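PDB 5C1E: pectinesterase from Aspergillus niger, which hydrolyses the methyl esters of pectin's galacturonate units, releasing methanol and leaving free carboxylates in the polymer. Local coordinates for residues E1-A6 against C37-S42; G86-S91 against T141-A146; K243-M248 against P254-Y259. All coordinates share one frame; numbering follows the deposited sequence. Where two conformers were deposited one is given.

How the interactions relate
The three contacts are spread along the chain in series and do not touch one another. Interactions 1 and 3 lie on opposite sides of the chain's centre, about 40 Å apart between centres, yet both reach the same parallel sheet: Tyr39 sits on strand 36-40 and Tyr256 on an edge strand, 255-259. Interaction 2 joins a loop, 86-91, to strand 142-146 of another sheet, its centre about 27 Å from that of interaction 1 and about 23 Å from that of interaction 3. Two contacts come near the predicted active-site residue Asp161: the side chains of Leu88 in interaction 2 and Tyr256 in interaction 3 are each about 9 Å from its side chain. Interaction 1 is remote from that site.

Interaction 1: residues E1-A6 against C37-S42; sequences ESRTSA and CIYVAS
A backbone-on-ring contact fastens the N-terminal residues Ser5 and Ala6 over Tyr39, at the end of the fold where strand 36-40 runs beside strand 11-13. The evidence is the position of main-chain atoms above the phenol. Ser5 C lies 3.7 Å above the plane of the Tyr39 ring, over its centre, and on the same face the backbone continues past the rim, where Ala6 CA is 3.6 Å from Tyr39 CG. At the root of the side chain the two beta carbons meet as well, Ala6 CB lying 3.8 Å from Tyr39 CB. The opposite face is approached, more loosely, by the backbone N of Ala41. Tyr39 carries its CG anti to its own N (chi1 168°), which places the ring against the backbone of Ser5 and Ala6.

The fold is a right-handed parallel beta-helix, as in other pectin methylesterases, and Tyr39 belongs to one of its first coils. The disulfide between Cys37 and Cys10 ties this strand covalently to the residues just ahead of strand 11-13.

Arg3 passes the phenol in the reverse direction, its aliphatic part doing the touching: Arg3 CG is 4.0 Å from Tyr39 CE1. Its guanidinium plane stands 71° from the ring, so the two do not stack. A bend at chi3 (-52°) turns the group away, and NH1 bonds to Gly61 O and Asn105 OD1.

The phenol oxygen is linked to residues 1-6 through a water. Although Tyr39 OH comes within 3.3 Å of Thr4 O, the angle is poor for a direct bond. The water, in the ring plane, lies 2.8 Å from Tyr39 OH and donates to Thr4 O at 3.2 Å, bridging the phenol to the backbone.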
loop_
_atom_site.group_PDB
_atom_site.type_symbol
_atom_site.label_atom_id
_atom_site.label_comp_id
_atom_site.label_asym_id
_atom_site.label_seq_id
_atom_site.Cartn_x
_atom_site.Cartn_y
_atom_site.Cartn_z
ATOM N N GLU A 1 -14.945 15.651 4.835
ATOM C CA GLU A 1 -14.384 16.885 5.446
ATOM C C GLU A 1 -13.344 17.479 4.506
ATOM O O GLU A 1 -12.763 16.762 3.694
ATOM C CB GLU A 1 -13.775 16.566 6.823
ATOM C CG GLU A 1 -12.630 17.470 7.235
ATOM C CD GLU A 1 -11.988 17.075 8.551
ATOM O OE1 GLU A 1 -10.730 17.110 8.628
ATOM O OE2 GLU A 1 -12.744 16.743 9.495
ATOM N N SER A 2 -13.116 18.786 4.615
ATOM C CA SER A 2 -11.968 19.421 3.977
ATOM C C SER A 2 -10.894 19.620 5.051
ATOM O O SER A 2 -11.216 19.968 6.179
ATOM C CB SER A 2 -12.359 20.766 3.342
ATOM O OG SER A 2 -13.404 20.634 2.373
ATOM N N ARG A 3 -9.631 19.355 4.732
ATOM C CA ARG A 3 -8.545 19.659 5.655
ATOM C C ARG A 3 -7.626 20.691 5.019
ATOM O O ARG A 3 -6.794 20.356 4.170
ATOM C CB ARG A 3 -7.768 18.401 6.043
ATOM C CG ARG A 3 -6.661 18.680 7.054
ATOM C CD ARG A 3 -5.779 17.456 7.309
ATOM N NE ARG A 3 -6.582 16.288 7.639
ATOM C CZ ARG A 3 -6.688 15.185 6.891
ATOM N NH1 ARG A 3 -6.009 15.033 5.729
ATOM N NH2 ARG A 3 -7.501 14.209 7.318
ATOM N N THR A 4 -7.804 21.954 5.401
ATOM C CA THR A 4 -7.088 23.057 4.759
ATOM C C THR A 4 -6.254 23.875 5.732
ATOM O O THR A 4 -5.733 24.931 5.382
ATOM C CB THR A 4 -8.058 23.973 4.006
ATOM O OG1 THR A 4 -8.891 24.640 4.949
ATOM C CG2 THR A 4 -8.927 23.147 3.064
ATOM N N SER A 5 -6.108 23.370 6.953
ATOM C CA SER A 5 -5.164 23.929 7.906
ATOM C C SER A 5 -4.840 22.849 8.918
ATOM O O SER A 5 -5.470 21.777 8.926
ATOM C CB SER A 5 -5.731 25.164 8.589
ATOM O OG SER A 5 -6.833 24.810 9.389
ATOM N N ALA A 6 -3.845 23.113 9.756
ATOM C CA ALA A 6 -3.344 22.075 10.655
ATOM C C ALA A 6 -4.388 21.657 11.674
ATOM O O ALA A 6 -4.967 22.497 12.343
ATOM C CB ALA A 6 -2.088 22.549 11.364
ATOM N N CYS A 37 1.587 14.908 15.589
ATOM C CA CYS A 37 1.079 14.971 14.241
ATOM C C CYS A 37 1.691 16.118 13.472
ATOM O O CYS A 37 2.166 17.111 14.043
ATOM C CB CYS A 37 -0.449 15.029 14.217
ATOM S SG CYS A 37 -1.189 16.402 15.103
ATOM N N ILE A 38 1.709 15.924 12.160
ATOM C CA ILE A 38 2.280 16.866 11.224
ATOM C C ILE A 38 1.235 17.059 10.119
ATOM O O ILE A 38 0.649 16.078 9.619
ATOM C CB ILE A 38 3.612 16.357 10.618
ATOM C CG1 ILE A 38 4.673 16.179 11.708
ATOM C CG2 ILE A 38 4.133 17.328 9.566
ATOM C CD1 ILE A 38 5.947 15.480 11.256
ATOM N N TYR A 39 0.990 18.326 9.794
ATOM C CA TYR A 39 0.153 18.724 8.668
ATOM C C TYR A 39 1.045 19.248 7.560
ATOM O O TYR A 39 1.846 20.166 7.783
ATOM C CB TYR A 39 -0.835 19.811 9.090
ATOM C CG TYR A 39 -1.556 20.512 7.945
ATOM C CD1 TYR A 39 -2.618 19.906 7.273
ATOM C CD2 TYR A 39 -1.205 21.802 7.562
ATOM C CE1 TYR A 39 -3.275 20.554 6.226
ATOM C CE2 TYR A 39 -1.872 22.455 6.526
ATOM C CZ TYR A 39 -2.911 21.831 5.868
ATOM O OH TYR A 39 -3.566 22.484 4.821
ATOM N N VAL A 40 0.883 18.679 6.368
ATOM C CA VAL A 40 1.651 19.081 5.201
ATOM C C VAL A 40 0.741 19.804 4.222
ATOM O O VAL A 40 -0.286 19.258 3.772
ATOM C CB VAL A 40 2.325 17.874 4.517
ATOM C CG1 VAL A 40 3.311 18.322 3.433
ATOM C CG2 VAL A 40 3.052 17.028 5.548
ATOM N N ALA A 41 1.102 21.050 3.924
ATOM C CA ALA A 41 0.393 21.829 2.949
ATOM C C ALA A 41 0.824 21.427 1.552
ATOM O O ALA A 41 1.841 20.753 1.345
ATOM C CB ALA A 41 0.625 23.308 3.169
ATOM N N SER A 42 0.026 21.875 0.593
ATOM C CA SER A 42 0.202 21.572 -0.812
ATOM C C SER A 42 1.651 21.756 -1.253
ATOM O O SER A 42 2.347 22.690 -0.836
ATOM C CB SER A 42 -0.726 22.456 -1.668
ATOM O OG SER A 42 -0.568 23.835 -1.363
HETATM O O HOH W 1 -2.648 25.058 4.493
#

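Interaction 2: residues G86-S91 against T141-A146; sequences GSLDKS and TLYVKA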
loop_
_atom_site.group_PDB
_atom_site.type_symbol
_atom_site.label_atom_id
_atom_site.label_comp_id
_atom_site.label_asym_id
_atom_site.label_seq_id
_atom_site.Cartn_x
_atom_site.Cartn_y
_atom_site.Cartn_z
ATOM N N GLY A 86 21.192 0.046 -2.954
ATOM C CA GLY A 86 21.815 -1.012 -2.158
ATOM C C GLY A 86 20.855 -1.990 -1.499
ATOM O O GLY A 86 21.279 -3.049 -1.066
ATOM N N SER A 87 19.576 -1.633 -1.385
ATOM C CA SER A 87 18.546 -2.573 -0.933
ATOM C C SER A 87 17.171 -2.062 -1.323
ATOM O O SER A 87 17.027 -0.901 -1.711
ATOM C CB SER A 87 18.584 -2.741 0.583
ATOM O OG SER A 87 18.092 -1.579 1.236
ATOM N N LEU A 88 16.162 -2.926 -1.223
ATOM C CA LEU A 88 14.773 -2.485 -1.410
ATOM C C LEU A 88 14.392 -1.342 -0.476
ATOM O O LEU A 88 13.861 -0.337 -0.927
ATOM C CB LEU A 88 13.799 -3.641 -1.189
ATOM C CG LEU A 88 13.867 -4.725 -2.267
ATOM C CD1 LEU A 88 13.129 -5.961 -1.760
ATOM C CD2 LEU A 88 13.292 -4.211 -3.581
ATOM N N ASP A 89 14.669 -1.506 0.819
ATOM C CA ASP A 89 14.344 -0.486 1.823
ATOM C C ASP A 89 15.017 0.847 1.554
ATOM O O ASP A 89 14.401 1.894 1.730
ATOM C CB ASP A 89 14.725 -0.951 3.232
ATOM C CG ASP A 89 13.739 -1.936 3.798
ATOM O OD1 ASP A 89 12.772 -2.268 3.088
ATOM O OD2 ASP A 89 13.945 -2.404 4.936
ATOM N N LYS A 90 16.273 0.803 1.120
ATOM C CA LYS A 90 17.032 2.026 0.825
ATOM C C LYS A 90 16.563 2.735 -0.432
ATOM O O LYS A 90 16.891 3.901 -0.605
ATOM C CB LYS A 90 18.540 1.750 0.719
ATOM C CG LYS A 90 19.193 1.451 2.051
ATOM C CD LYS A 90 20.673 1.119 1.914
ATOM C CE LYS A 90 21.238 0.766 3.279
ATOM N NZ LYS A 90 22.679 0.380 3.222
ATOM N N SER A 91 15.822 2.038 -1.302
ATOM C CA SER A 91 15.251 2.641 -2.502
ATOM C C SER A 91 13.941 3.382 -2.224
ATOM O O SER A 91 13.442 4.090 -3.095
ATOM C CB SER A 91 15.002 1.578 -3.579
ATOM O OG SER A 91 13.811 0.835 -3.343
ATOM N N THR A 141 6.234 -1.194 -6.166
ATOM C CA THR A 141 5.730 0.081 -5.627
ATOM C C THR A 141 5.545 0.096 -4.116
ATOM O O THR A 141 6.066 0.978 -3.449
ATOM C CB THR A 141 4.392 0.480 -6.270
ATOM O OG1 THR A 141 4.526 0.497 -7.709
ATOM C CG2 THR A 141 3.947 1.844 -5.752
ATOM N N LEU A 142 4.764 -0.844 -3.593
ATOM C CA LEU A 142 4.378 -0.852 -2.189
ATOM C C LEU A 142 4.915 -2.080 -1.480
ATOM O O LEU A 142 4.455 -3.221 -1.685
ATOM C CB LEU A 142 2.858 -0.742 -2.055
ATOM C CG LEU A 142 2.306 -0.659 -0.635
ATOM C CD1 LEU A 142 2.720 0.620 0.075
ATOM C CD2 LEU A 142 0.800 -0.798 -0.699
ATOM N N TYR A 143 5.908 -1.838 -0.642
ATOM C CA TYR A 143 6.572 -2.910 0.064
ATOM C C TYR A 143 5.889 -3.054 1.394
ATOM O O TYR A 143 6.215 -2.334 2.328
ATOM C CB TYR A 143 8.040 -2.575 0.236
ATOM C CG TYR A 143 8.955 -3.691 0.709
ATOM C CD1 TYR A 143 8.516 -5.009 0.875
ATOM C CD2 TYR A 143 10.283 -3.421 0.970
ATOM C CE1 TYR A 143 9.392 -6.012 1.297
ATOM C CE2 TYR A 143 11.161 -4.411 1.376
ATOM C CZ TYR A 143 10.717 -5.708 1.531
ATOM O OH TYR A 143 11.616 -6.686 1.951
ATOM N N VAL A 144 4.884 -3.936 1.445
ATOM C CA VAL A 144 4.210 -4.238 2.705
ATOM C C VAL A 144 5.061 -5.314 3.409
ATOM O O VAL A 144 4.749 -6.495 3.415
ATOM C CB VAL A 144 2.735 -4.620 2.499
ATOM C CG1 VAL A 144 1.978 -3.414 1.939
ATOM C CG2 VAL A 144 2.537 -5.822 1.575
ATOM N N LYS A 145 6.178 -4.868 3.957
ATOM C CA LYS A 145 7.263 -5.767 4.313
ATOM C C LYS A 145 6.925 -6.647 5.504
ATOM O O LYS A 145 7.147 -7.866 5.482
ATOM C CB LYS A 145 8.538 -4.954 4.608
ATOM C CG LYS A 145 9.706 -5.810 5.067
ATOM C CD LYS A 145 10.966 -4.968 5.228
ATOM C CE LYS A 145 12.177 -5.874 5.373
ATOM N NZ LYS A 145 13.374 -5.073 5.696
ATOM N N ALA A 146 6.412 -6.016 6.559
ATOM C CA ALA A 146 6.050 -6.741 7.771
ATOM C C ALA A 146 5.094 -5.926 8.621
ATOM O O ALA A 146 5.011 -4.700 8.484
ATOM C CB ALA A 146 7.290 -7.075 8.582
#
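The Tyr143 ring carries Lys145 CB over one face, 3.6 Å above the plane and offset toward the rim, while Leu88 and Asp89 come obliquely at its CE2 corner. Phe164 also stacks with this ring. Leu88 crosses the phenol at about a right angle and touches with its CB, 3.8 Å from Tyr143 CE2; its CD1 reaches farther along, toward the hydroxyl. The Asp89 carboxylate is turned 50° from the ring plane, and its OD1 lies 3.2 Å from Tyr143 CE2. That oxygen is buried by the contact and has no hydrogen-bonding partner in the model, whereas OD2 faces the lysine.

Asp89 and Lys145 form the one salt bridge between the segments. Lys145 NZ donates to Asp89 OD2 at 2.8 Å, on the syn side of the carboxylate but 28° out of its plane. The lysine gets there by full extension, CG being anti to the backbone N (chi1 177°) and the rest of the chain straight. Asp89 was modelled in two conformers, so the bridge is certain only for the one described; a glycerol, probably from the crystallisation liquor, adds a weak bond to OD2.

Behind the first shell, the loop 86-91 is braced internally. Ser87 OG accepts from Lys90 N at 3.0 Å, an ST motif, and Leu88 O accepts from both Ser91 N and Ser91 OG, the latter at 2.7 Å. Across from it, Val144 centres an inverse gamma turn between Tyr143 and Lys145.

In the parallel beta-helix, this loop follows helix 82-85, against which Leu88 packs through Ser82, and leads into strand 94-96; Tyr143 stands on strand 142-146, flanked by strand 121-124, whose Val122 touches both Asp89 and Tyr143, and by strand 163-165.

Interaction 3: residues K243-M248 against P254-Y259; sequences KGWTTM and PLYYEY
Trp245 and Tyr256 form an offset stack: the centroids of the indole six-membered ring and the phenol are 3.8 Å apart and the planes differ by only 11°. The displacement places Trp245 CE3 3.2 Å above the centre of the Tyr256 ring, while Tyr256 CG lies over the indole toward its rim. Because of this slip, the tyrosine also makes a CH-pi contact, its CB standing 3.7 Å from the centroid of the indole six-membered ring, 17° off the normal. Further along the indole, Tyr257 O meets the edge near its plane, 4.0 Å from Trp245 CZ2.

The phenol is clamped from behind too. Pro254 CB sits 3.3 Å above the centre of its opposite face. With CG anti to the carbonyl carbon (chi1 -75°), the Tyr256 ring thus becomes the middle layer between proline and tryptophan.

The indole N-H is fixed by Glu274, which accepts from NE1. Glu258 OE2 stays 4.4 Å from Trp245 NE1 and forms a salt bridge with Arg271 NE instead; it is also close to Glu274 OE2, so the arginine probably offsets a clustering of negative charge. Gly244, with positive phi, turns the chain just before the tryptophan.

Strand 255-259 is one of the two outermost strands, within the chain, of its parallel sheet in the beta-helix. Trp245 and Tyr256 both rest on Val229 of the adjacent strand 228-232, and the loop 243-248 is bonded through the backbones of Gly244 and Thr246 to Leu219 and Gly220 of strand 217-220.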
loop_
_atom_site.group_PDB
_atom_site.type_symbol
_atom_site.label_atom_id
_atom_site.label_comp_id
_atom_site.label_asym_id
_atom_site.label_seq_id
_atom_site.Cartn_x
_atom_site.Cartn_y
_atom_site.Cartn_z
ATOM N N LYS A 243 -6.064 -17.411 -16.092
ATOM C CA LYS A 243 -5.419 -18.262 -15.076
ATOM C C LYS A 243 -5.395 -17.622 -13.673
ATOM O O LYS A 243 -5.238 -18.325 -12.668
ATOM C CB LYS A 243 -4.021 -18.675 -15.527
ATOM C CG LYS A 243 -4.008 -19.436 -16.848
ATOM C CD LYS A 243 -2.636 -19.976 -17.224
ATOM C CE LYS A 243 -1.556 -18.899 -17.348
ATOM N NZ LYS A 243 -1.776 -17.938 -18.464
ATOM N N GLY A 244 -5.513 -16.295 -13.619
ATOM C CA GLY A 244 -5.619 -15.550 -12.370
ATOM C C GLY A 244 -4.283 -15.332 -11.678
ATOM O O GLY A 244 -3.919 -14.200 -11.340
ATOM N N TRP A 245 -3.569 -16.419 -11.434
ATOM C CA TRP A 245 -2.317 -16.372 -10.705
ATOM C C TRP A 245 -1.185 -16.966 -11.539
ATOM O O TRP A 245 -1.431 -17.778 -12.441
ATOM C CB TRP A 245 -2.461 -17.128 -9.397
ATOM C CG TRP A 245 -3.671 -16.740 -8.594
ATOM C CD1 TRP A 245 -4.935 -17.240 -8.721
ATOM C CD2 TRP A 245 -3.733 -15.766 -7.541
ATOM N NE1 TRP A 245 -5.778 -16.637 -7.812
ATOM C CE2 TRP A 245 -5.068 -15.721 -7.088
ATOM C CE3 TRP A 245 -2.798 -14.927 -6.946
ATOM C CZ2 TRP A 245 -5.470 -14.906 -6.041
ATOM C CZ3 TRP A 245 -3.196 -14.099 -5.931
ATOM C CH2 TRP A 245 -4.518 -14.097 -5.474
ATOM N N THR A 246 0.051 -16.561 -11.252
ATOM C CA THR A 246 1.206 -17.103 -11.969
ATOM C C THR A 246 2.300 -17.548 -10.978
ATOM O O THR A 246 2.119 -17.500 -9.753
ATOM C CB THR A 246 1.720 -16.120 -13.052
ATOM O OG1 THR A 246 2.649 -16.779 -13.925
ATOM C CG2 THR A 246 2.374 -14.888 -12.440
ATOM N N THR A 247 3.428 -17.985 -11.521
ATOM C CA THR A 247 4.467 -18.637 -10.725
ATOM C C THR A 247 5.645 -17.721 -10.419
ATOM O O THR A 247 5.869 -16.697 -11.104
ATOM C CB THR A 247 5.016 -19.823 -11.498
ATOM O OG1 THR A 247 5.545 -19.322 -12.733
ATOM C CG2 THR A 247 3.910 -20.843 -11.769
ATOM N N MET A 248 6.388 -18.082 -9.376
ATOM C CA MET A 248 7.620 -17.386 -9.016
ATOM C C MET A 248 8.506 -18.333 -8.191
ATOM O O MET A 248 9.376 -18.964 -8.761
ATOM C CB MET A 248 7.356 -16.058 -8.286
ATOM C CG MET A 248 8.606 -15.195 -8.127
ATOM S SD MET A 248 8.261 -13.610 -7.319
ATOM C CE MET A 248 9.799 -12.739 -7.585
ATOM N N PRO A 254 1.002 -21.800 -2.771
ATOM C CA PRO A 254 0.330 -20.601 -2.289
ATOM C C PRO A 254 -1.092 -20.881 -1.839
ATOM O O PRO A 254 -1.711 -21.849 -2.289
ATOM C CB PRO A 254 0.314 -19.677 -3.518
ATOM C CG PRO A 254 0.332 -20.603 -4.661
ATOM C CD PRO A 254 1.228 -21.754 -4.220
ATOM N N LEU A 255 -1.580 -20.035 -0.949
ATOM C CA LEU A 255 -2.979 -20.045 -0.524
ATOM C C LEU A 255 -3.664 -18.825 -1.150
ATOM O O LEU A 255 -3.663 -17.699 -0.608
ATOM C CB LEU A 255 -3.090 -20.029 1.000
ATOM C CG LEU A 255 -2.548 -21.231 1.793
ATOM C CD1 LEU A 255 -3.058 -22.547 1.221
ATOM C CD2 LEU A 255 -1.035 -21.262 1.822
ATOM N N TYR A 256 -4.212 -19.071 -2.325
ATOM C CA TYR A 256 -4.814 -18.051 -3.175
ATOM C C TYR A 256 -6.323 -18.262 -3.345
ATOM O O TYR A 256 -6.779 -19.318 -3.795
ATOM C CB TYR A 256 -4.141 -18.103 -4.535
ATOM C CG TYR A 256 -2.736 -17.526 -4.624
ATOM C CD1 TYR A 256 -2.248 -16.614 -3.689
ATOM C CD2 TYR A 256 -1.896 -17.891 -5.687
ATOM C CE1 TYR A 256 -0.963 -16.067 -3.818
ATOM C CE2 TYR A 256 -0.623 -17.364 -5.820
ATOM C CZ TYR A 256 -0.160 -16.456 -4.897
ATOM O OH TYR A 256 1.081 -15.915 -5.064
ATOM N N TYR A 257 -7.087 -17.220 -3.031
ATOM C CA TYR A 257 -8.533 -17.316 -2.934
ATOM C C TYR A 257 -9.228 -16.177 -3.654
ATOM O O TYR A 257 -8.719 -15.050 -3.716
ATOM C CB TYR A 257 -8.964 -17.213 -1.484
ATOM C CG TYR A 257 -8.318 -18.168 -0.515
ATOM C CD1 TYR A 257 -8.863 -19.417 -0.297
ATOM C CD2 TYR A 257 -7.195 -17.805 0.211
ATOM C CE1 TYR A 257 -8.321 -20.285 0.625
ATOM C CE2 TYR A 257 -6.639 -18.664 1.141
ATOM C CZ TYR A 257 -7.191 -19.907 1.333
ATOM O OH TYR A 257 -6.654 -20.779 2.247
ATOM N N GLU A 258 -10.414 -16.471 -4.169
ATOM C CA GLU A 258 -11.341 -15.425 -4.581
ATOM C C GLU A 258 -12.717 -15.672 -3.974
ATOM O O GLU A 258 -13.134 -16.815 -3.825
ATOM C CB GLU A 258 -11.456 -15.392 -6.080
ATOM C CG GLU A 258 -10.242 -14.827 -6.784
ATOM C CD GLU A 258 -10.387 -14.979 -8.279
ATOM O OE1 GLU A 258 -10.904 -14.029 -8.904
ATOM O OE2 GLU A 258 -10.033 -16.056 -8.809
ATOM N N TYR A 259 -13.420 -14.606 -3.609
ATOM C CA TYR A 259 -14.759 -14.759 -3.051
ATOM C C TYR A 259 -15.645 -13.584 -3.433
ATOM O O TYR A 259 -15.384 -12.452 -3.031
ATOM C CB TYR A 259 -14.733 -14.898 -1.524
ATOM C CG TYR A 259 -16.120 -15.164 -0.981
ATOM C CD1 TYR A 259 -16.656 -16.450 -1.004
ATOM C CD2 TYR A 259 -16.917 -14.127 -0.506
ATOM C CE1 TYR A 259 -17.938 -16.702 -0.549
ATOM C CE2 TYR A 259 -18.203 -14.369 -0.051
ATOM C CZ TYR A 259 -18.705 -15.663 -0.077
ATOM O OH TYR A 259 -19.976 -15.930 0.379
#